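Local coordinates for protein hydrolase, haloacid dehalogenase-like family (Porphyromonas gingivalis, PDB 2I6X) that probably acts as a hydrolase of the haloacid dehalogenase (HAD) superfamily, its substrate and biological role not established, at residues Tyr76-Ile90 and Asn114-Leu127. Residues are numbered along the deposited sequence; the frame is centred on the assembly and turned at random.
Sequences YQQVYDALLGFLEEI and NPYVLDLAMSPRFL
With CG opposite its backbone N (chi1 180°), Tyr76 sends its ring alongside that of Tyr116, whose CG stays beside its own N and opposite its carbonyl carbon. Tyr116 CE1 lies over one face of the Tyr76 ring, 3.5 Å from Tyr76 CE1, with the planes inclined at 47°. Tyr116 illustrates knobs-into-holes packing, its side chain seated among Tyr76, Val79, Tyr80 and Leu83, with Leu83 CD2 3.6 Å from Tyr116 CD2. Tyr76 OH donates to the anti lone pair of Asp119 OD2 at 2.5 Å, at the more exposed margin. Leu120 CD2 packs on Leu84 CD2 (3.8 Å) and Leu87 CD1, and Ile90 CG2 sits over the Phe126 ring face in a CH-pi contact. Asn114 OD1, at the N-cap, accepts from Val117 N, whose N-H arrives from above the amide carbonyl plane, not on a lone pair. Helices 76-83 and 115-121 cross at -81°, their axes 9.7 Å apart. Helix 115-121 follows strand 106-111 of the core sheet, whereas helices 21-30 to 76-83 are consistent with the family's inserted helical cap, so the contact would join cap to core; Phe62 of helix 59-70 and Leu52 of helix 48-54 also touch Tyr116, while strand 87-90 pairs with strand 17-19.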
loop_
_atom_site.group_PDB
_atom_site.type_symbol
_atom_site.label_atom_id
_atom_site.label_comp_id
_atom_site.label_asym_id
_atom_site.label_seq_id
_atom_site.Cartn_x
_atom_site.Cartn_y
_atom_site.Cartn_z
ATOM N N TYR A 76 -16.036 -10.459 -9.802
ATOM C CA TYR A 76 -15.467 -9.575 -8.813
ATOM C C TYR A 76 -15.091 -10.343 -7.529
ATOM O O TYR A 76 -13.939 -10.270 -7.057
ATOM C CB TYR A 76 -16.446 -8.439 -8.478
ATOM C CG TYR A 76 -15.894 -7.497 -7.442
ATOM C CD1 TYR A 76 -15.203 -6.331 -7.818
ATOM C CD2 TYR A 76 -16.021 -7.777 -6.086
ATOM C CE1 TYR A 76 -14.678 -5.452 -6.846
ATOM C CE2 TYR A 76 -15.495 -6.928 -5.121
ATOM C CZ TYR A 76 -14.830 -5.776 -5.509
ATOM O OH TYR A 76 -14.329 -4.957 -4.539
ATOM N N GLN A 77 -16.068 -11.085 -6.999
ATOM C CA GLN A 77 -15.972 -11.740 -5.711
ATOM C C GLN A 77 -14.825 -12.742 -5.689
ATOM O O GLN A 77 -14.082 -12.824 -4.720
ATOM C CB GLN A 77 -17.327 -12.381 -5.353
ATOM C CG GLN A 77 -17.416 -12.972 -3.970
ATOM C CD GLN A 77 -16.932 -14.415 -3.945
ATOM O OE1 GLN A 77 -17.230 -15.195 -4.867
ATOM N NE2 GLN A 77 -16.181 -14.783 -2.898
ATOM N N GLN A 78 -14.663 -13.481 -6.776
ATOM C CA GLN A 78 -13.572 -14.460 -6.903
ATOM C C GLN A 78 -12.191 -13.862 -6.851
ATOM O O GLN A 78 -11.298 -14.436 -6.239
ATOM C CB GLN A 78 -13.706 -15.253 -8.198
ATOM C CG GLN A 78 -14.760 -16.330 -8.147
ATOM C CD GLN A 78 -14.943 -16.997 -9.510
ATOM O OE1 GLN A 78 -15.077 -16.325 -10.539
ATOM N NE2 GLN A 78 -14.946 -18.320 -9.518
ATOM N N VAL A 79 -12.006 -12.720 -7.509
ATOM C CA VAL A 79 -10.688 -12.111 -7.601
ATOM C C VAL A 79 -10.415 -11.383 -6.318
ATOM O O VAL A 79 -9.313 -11.464 -5.768
ATOM C CB VAL A 79 -10.559 -11.127 -8.825
ATOM C CG1 VAL A 79 -9.193 -10.414 -8.817
ATOM C CG2 VAL A 79 -10.767 -11.877 -10.123
ATOM N N TYR A 80 -11.415 -10.638 -5.868
ATOM C CA TYR A 80 -11.383 -9.985 -4.566
ATOM C C TYR A 80 -10.920 -10.966 -3.456
ATOM O O TYR A 80 -9.983 -10.686 -2.713
ATOM C CB TYR A 80 -12.784 -9.462 -4.229
ATOM C CG TYR A 80 -12.871 -8.891 -2.850
ATOM C CD1 TYR A 80 -12.684 -7.533 -2.634
ATOM C CD2 TYR A 80 -13.137 -9.714 -1.739
ATOM C CE1 TYR A 80 -12.764 -6.986 -1.353
ATOM C CE2 TYR A 80 -13.200 -9.184 -0.453
ATOM C CZ TYR A 80 -13.012 -7.805 -0.274
ATOM O OH TYR A 80 -13.079 -7.237 0.983
ATOM N N ASP A 81 -11.595 -12.112 -3.374
ATOM C CA ASP A 81 -11.257 -13.171 -2.432
ATOM C C ASP A 81 -9.810 -13.705 -2.552
ATOM O O ASP A 81 -9.156 -13.975 -1.539
ATOM C CB ASP A 81 -12.251 -14.316 -2.594
ATOM C CG ASP A 81 -11.910 -15.502 -1.735
ATOM O OD1 ASP A 81 -12.220 -15.480 -0.534
ATOM O OD2 ASP A 81 -11.338 -16.472 -2.277
ATOM N N ALA A 82 -9.327 -13.875 -3.780
ATOM C CA ALA A 82 -7.942 -14.295 -4.003
ATOM C C ALA A 82 -6.926 -13.211 -3.644
ATOM O O ALA A 82 -5.904 -13.498 -3.011
ATOM C CB ALA A 82 -7.748 -14.754 -5.445
ATOM N N LEU A 83 -7.185 -11.972 -4.052
ATOM C CA LEU A 83 -6.291 -10.887 -3.702
ATOM C C LEU A 83 -6.242 -10.703 -2.183
ATOM O O LEU A 83 -5.182 -10.484 -1.594
ATOM C CB LEU A 83 -6.692 -9.594 -4.413
ATOM C CG LEU A 83 -5.782 -8.936 -5.478
ATOM C CD1 LEU A 83 -4.360 -9.519 -5.682
ATOM C CD2 LEU A 83 -6.517 -8.775 -6.788
ATOM N N LEU A 84 -7.381 -10.822 -1.524
ATOM C CA LEU A 84 -7.366 -10.653 -0.082
ATOM C C LEU A 84 -6.621 -11.771 0.693
ATOM O O LEU A 84 -6.398 -11.625 1.889
ATOM C CB LEU A 84 -8.777 -10.427 0.456
ATOM C CG LEU A 84 -8.985 -8.938 0.710
ATOM C CD1 LEU A 84 -9.117 -8.071 -0.553
ATOM C CD2 LEU A 84 -10.237 -8.907 1.488
ATOM N N GLY A 85 -6.229 -12.848 0.002
ATOM C CA GLY A 85 -5.355 -13.863 0.575
ATOM C C GLY A 85 -3.994 -13.306 0.968
ATOM O O GLY A 85 -3.324 -13.868 1.825
ATOM N N PHE A 86 -3.583 -12.227 0.299
ATOM C CA PHE A 86 -2.384 -11.465 0.633
ATOM C C PHE A 86 -2.373 -10.914 2.061
ATOM O O PHE A 86 -1.297 -10.797 2.656
ATOM C CB PHE A 86 -2.230 -10.262 -0.322
ATOM C CG PHE A 86 -1.197 -10.446 -1.401
ATOM C CD1 PHE A 86 0.152 -10.314 -1.118
ATOM C CD2 PHE A 86 -1.582 -10.723 -2.719
ATOM C CE1 PHE A 86 1.125 -10.439 -2.137
ATOM C CE2 PHE A 86 -0.620 -10.877 -3.751
ATOM C CZ PHE A 86 0.732 -10.734 -3.456
ATOM N N LEU A 87 -3.550 -10.574 2.602
ATOM C CA LEU A 87 -3.605 -9.793 3.841
ATOM C C LEU A 87 -3.622 -10.687 5.081
ATOM O O LEU A 87 -4.682 -11.124 5.535
ATOM C CB LEU A 87 -4.770 -8.783 3.840
ATOM C CG LEU A 87 -5.165 -7.916 2.630
ATOM C CD1 LEU A 87 -6.004 -6.737 3.122
ATOM C CD2 LEU A 87 -4.000 -7.394 1.754
ATOM N N GLU A 88 -2.434 -10.946 5.623
ATOM C CA GLU A 88 -2.260 -11.924 6.692
ATOM C C GLU A 88 -2.533 -11.335 8.071
ATOM O O GLU A 88 -3.070 -12.018 8.931
ATOM C CB GLU A 88 -0.862 -12.554 6.605
ATOM C CG GLU A 88 -0.675 -13.886 7.372
ATOM C CD GLU A 88 0.016 -13.673 8.704
ATOM O OE1 GLU A 88 -0.073 -14.555 9.606
ATOM O OE2 GLU A 88 0.647 -12.597 8.865
ATOM N N GLU A 89 -2.167 -10.070 8.283
ATOM C CA GLU A 89 -2.560 -9.347 9.487
ATOM C C GLU A 89 -2.684 -7.843 9.301
ATOM O O GLU A 89 -1.723 -7.171 8.915
ATOM C CB GLU A 89 -1.624 -9.610 10.676
ATOM C CG GLU A 89 -2.023 -8.705 11.863
ATOM C CD GLU A 89 -1.276 -8.947 13.170
ATOM O OE1 GLU A 89 -0.028 -9.080 13.148
ATOM O OE2 GLU A 89 -1.953 -8.959 14.230
ATOM N N ILE A 90 -3.861 -7.319 9.608
ATOM C CA ILE A 90 -4.070 -5.892 9.691
ATOM C C ILE A 90 -3.710 -5.465 11.122
ATOM O O ILE A 90 -4.441 -5.757 12.085
ATOM C CB ILE A 90 -5.509 -5.541 9.268
ATOM C CG1 ILE A 90 -5.760 -6.070 7.832
ATOM C CG2 ILE A 90 -5.754 -4.048 9.393
ATOM C CD1 ILE A 90 -7.225 -6.228 7.396
ATOM N N ASN A 114 -4.713 -1.814 -5.097
ATOM C CA ASN A 114 -5.668 -2.062 -6.135
ATOM C C ASN A 114 -7.039 -1.692 -5.571
ATOM O O ASN A 114 -7.158 -1.506 -4.373
ATOM C CB ASN A 114 -5.564 -3.514 -6.538
ATOM C CG ASN A 114 -5.775 -4.437 -5.379
ATOM O OD1 ASN A 114 -6.914 -4.626 -4.910
ATOM N ND2 ASN A 114 -4.693 -5.016 -4.887
ATOM N N PRO A 115 -8.064 -1.531 -6.435
ATOM C CA PRO A 115 -9.441 -1.222 -5.990
ATOM C C PRO A 115 -10.073 -2.172 -4.958
ATOM O O PRO A 115 -10.920 -1.723 -4.182
ATOM C CB PRO A 115 -10.252 -1.289 -7.286
ATOM C CG PRO A 115 -9.297 -1.061 -8.327
ATOM C CD PRO A 115 -7.968 -1.581 -7.898
ATOM N N TYR A 116 -9.705 -3.459 -4.988
ATOM C CA TYR A 116 -10.250 -4.469 -4.074
ATOM C C TYR A 116 -9.810 -4.172 -2.644
ATOM O O TYR A 116 -10.638 -4.119 -1.735
ATOM C CB TYR A 116 -9.799 -5.887 -4.448
ATOM C CG TYR A 116 -10.094 -6.302 -5.869
ATOM C CD1 TYR A 116 -11.374 -6.717 -6.249
ATOM C CD2 TYR A 116 -9.087 -6.281 -6.845
ATOM C CE1 TYR A 116 -11.638 -7.093 -7.561
ATOM C CE2 TYR A 116 -9.350 -6.660 -8.148
ATOM C CZ TYR A 116 -10.618 -7.063 -8.502
ATOM O OH TYR A 116 -10.859 -7.439 -9.796
ATOM N N VAL A 117 -8.511 -3.974 -2.449
ATOM C CA VAL A 117 -7.988 -3.692 -1.119
ATOM C C VAL A 117 -8.582 -2.375 -0.614
ATOM O O VAL A 117 -8.957 -2.251 0.543
ATOM C CB VAL A 117 -6.428 -3.702 -1.101
ATOM C CG1 VAL A 117 -5.875 -3.228 0.251
ATOM C CG2 VAL A 117 -5.932 -5.112 -1.377
ATOM N N LEU A 118 -8.705 -1.413 -1.518
ATOM C CA LEU A 118 -9.317 -0.141 -1.198
ATOM C C LEU A 118 -10.790 -0.266 -0.819
ATOM O O LEU A 118 -11.229 0.413 0.114
ATOM C CB LEU A 118 -9.134 0.844 -2.344
ATOM C CG LEU A 118 -7.784 1.549 -2.400
ATOM C CD1 LEU A 118 -7.817 2.589 -3.528
ATOM C CD2 LEU A 118 -7.444 2.188 -1.037
ATOM N N ASP A 119 -11.545 -1.118 -1.519
ATOM C CA ASP A 119 -12.899 -1.425 -1.106
ATOM C C ASP A 119 -12.911 -1.966 0.345
ATOM O O ASP A 119 -13.759 -1.565 1.155
ATOM C CB ASP A 119 -13.593 -2.388 -2.093
ATOM C CG ASP A 119 -13.966 -1.716 -3.458
ATOM O OD1 ASP A 119 -13.783 -0.481 -3.637
ATOM O OD2 ASP A 119 -14.437 -2.435 -4.387
ATOM N N LEU A 120 -11.974 -2.849 0.682
ATOM C CA LEU A 120 -11.904 -3.386 2.044
ATOM C C LEU A 120 -11.541 -2.295 3.055
ATOM O O LEU A 120 -12.184 -2.147 4.100
ATOM C CB LEU A 120 -10.913 -4.561 2.164
ATOM C CG LEU A 120 -10.632 -4.947 3.642
ATOM C CD1 LEU A 120 -11.882 -5.372 4.405
ATOM C CD2 LEU A 120 -9.515 -5.969 3.796
ATOM N N ALA A 121 -10.503 -1.544 2.719
ATOM C CA ALA A 121 -9.967 -0.487 3.571
ATOM C C ALA A 121 -10.944 0.647 3.866
ATOM O O ALA A 121 -10.830 1.293 4.894
ATOM C CB ALA A 121 -8.667 0.066 2.974
HETATM N N MSE A 122 -11.894 0.879 2.971
HETATM C CA MSE A 122 -12.848 1.962 3.164
HETATM C C MSE A 122 -14.196 1.458 3.676
HETATM O O MSE A 122 -15.184 2.192 3.651
HETATM C CB MSE A 122 -12.990 2.786 1.875
HETATM C CG MSE A 122 -11.669 3.398 1.387
HETATM SE SE MSE A 122 -10.898 4.684 2.666
HETATM C CE MSE A 122 -12.154 6.154 2.304
ATOM N N SER A 123 -14.227 0.208 4.144
ATOM C CA SER A 123 -15.408 -0.358 4.770
ATOM C C SER A 123 -15.287 -0.351 6.303
ATOM O O SER A 123 -14.208 -0.097 6.840
ATOM C CB SER A 123 -15.688 -1.768 4.234
ATOM O OG SER A 123 -14.829 -2.721 4.813
ATOM N N PRO A 124 -16.408 -0.569 7.013
ATOM C CA PRO A 124 -16.314 -0.736 8.469
ATOM C C PRO A 124 -15.827 -2.133 8.932
ATOM O O PRO A 124 -15.908 -2.462 10.119
ATOM C CB PRO A 124 -17.741 -0.451 8.949
ATOM C CG PRO A 124 -18.626 -0.840 7.788
ATOM C CD PRO A 124 -17.804 -0.591 6.528
ATOM N N ARG A 125 -15.286 -2.917 8.008
ATOM C CA ARG A 125 -14.779 -4.257 8.310
ATOM C C ARG A 125 -13.254 -4.303 8.253
ATOM O O ARG A 125 -12.648 -5.372 8.394
ATOM C CB ARG A 125 -15.350 -5.254 7.304
ATOM C CG ARG A 125 -16.850 -5.187 7.234
ATOM C CD ARG A 125 -17.461 -5.183 8.654
ATOM N NE ARG A 125 -18.903 -5.374 8.586
ATOM C CZ ARG A 125 -19.696 -5.536 9.640
ATOM N NH1 ARG A 125 -20.993 -5.708 9.445
ATOM N NH2 ARG A 125 -19.195 -5.525 10.876
ATOM N N PHE A 126 -12.634 -3.155 8.031
ATOM C CA PHE A 126 -11.193 -3.129 7.897
ATOM C C PHE A 126 -10.503 -3.377 9.247
ATOM O O PHE A 126 -9.578 -4.164 9.315
ATOM C CB PHE A 126 -10.754 -1.823 7.235
ATOM C CG PHE A 126 -9.265 -1.690 7.059
ATOM C CD1 PHE A 126 -8.542 -2.650 6.368
ATOM C CD2 PHE A 126 -8.599 -0.573 7.556
ATOM C CE1 PHE A 126 -7.189 -2.508 6.204
ATOM C CE2 PHE A 126 -7.256 -0.427 7.403
ATOM C CZ PHE A 126 -6.537 -1.382 6.729
ATOM N N LEU A 127 -11.006 -2.743 10.309
ATOM C CA LEU A 127 -10.414 -2.797 11.653
ATOM C C LEU A 127 -11.465 -3.048 12.713
ATOM O O LEU A 127 -12.626 -2.632 12.554
ATOM C CB LEU A 127 -9.715 -1.483 11.991
ATOM C CG LEU A 127 -8.324 -1.233 11.398
ATOM C CD1 LEU A 127 -8.050 0.244 11.315
ATOM C CD2 LEU A 127 -7.256 -1.915 12.237
#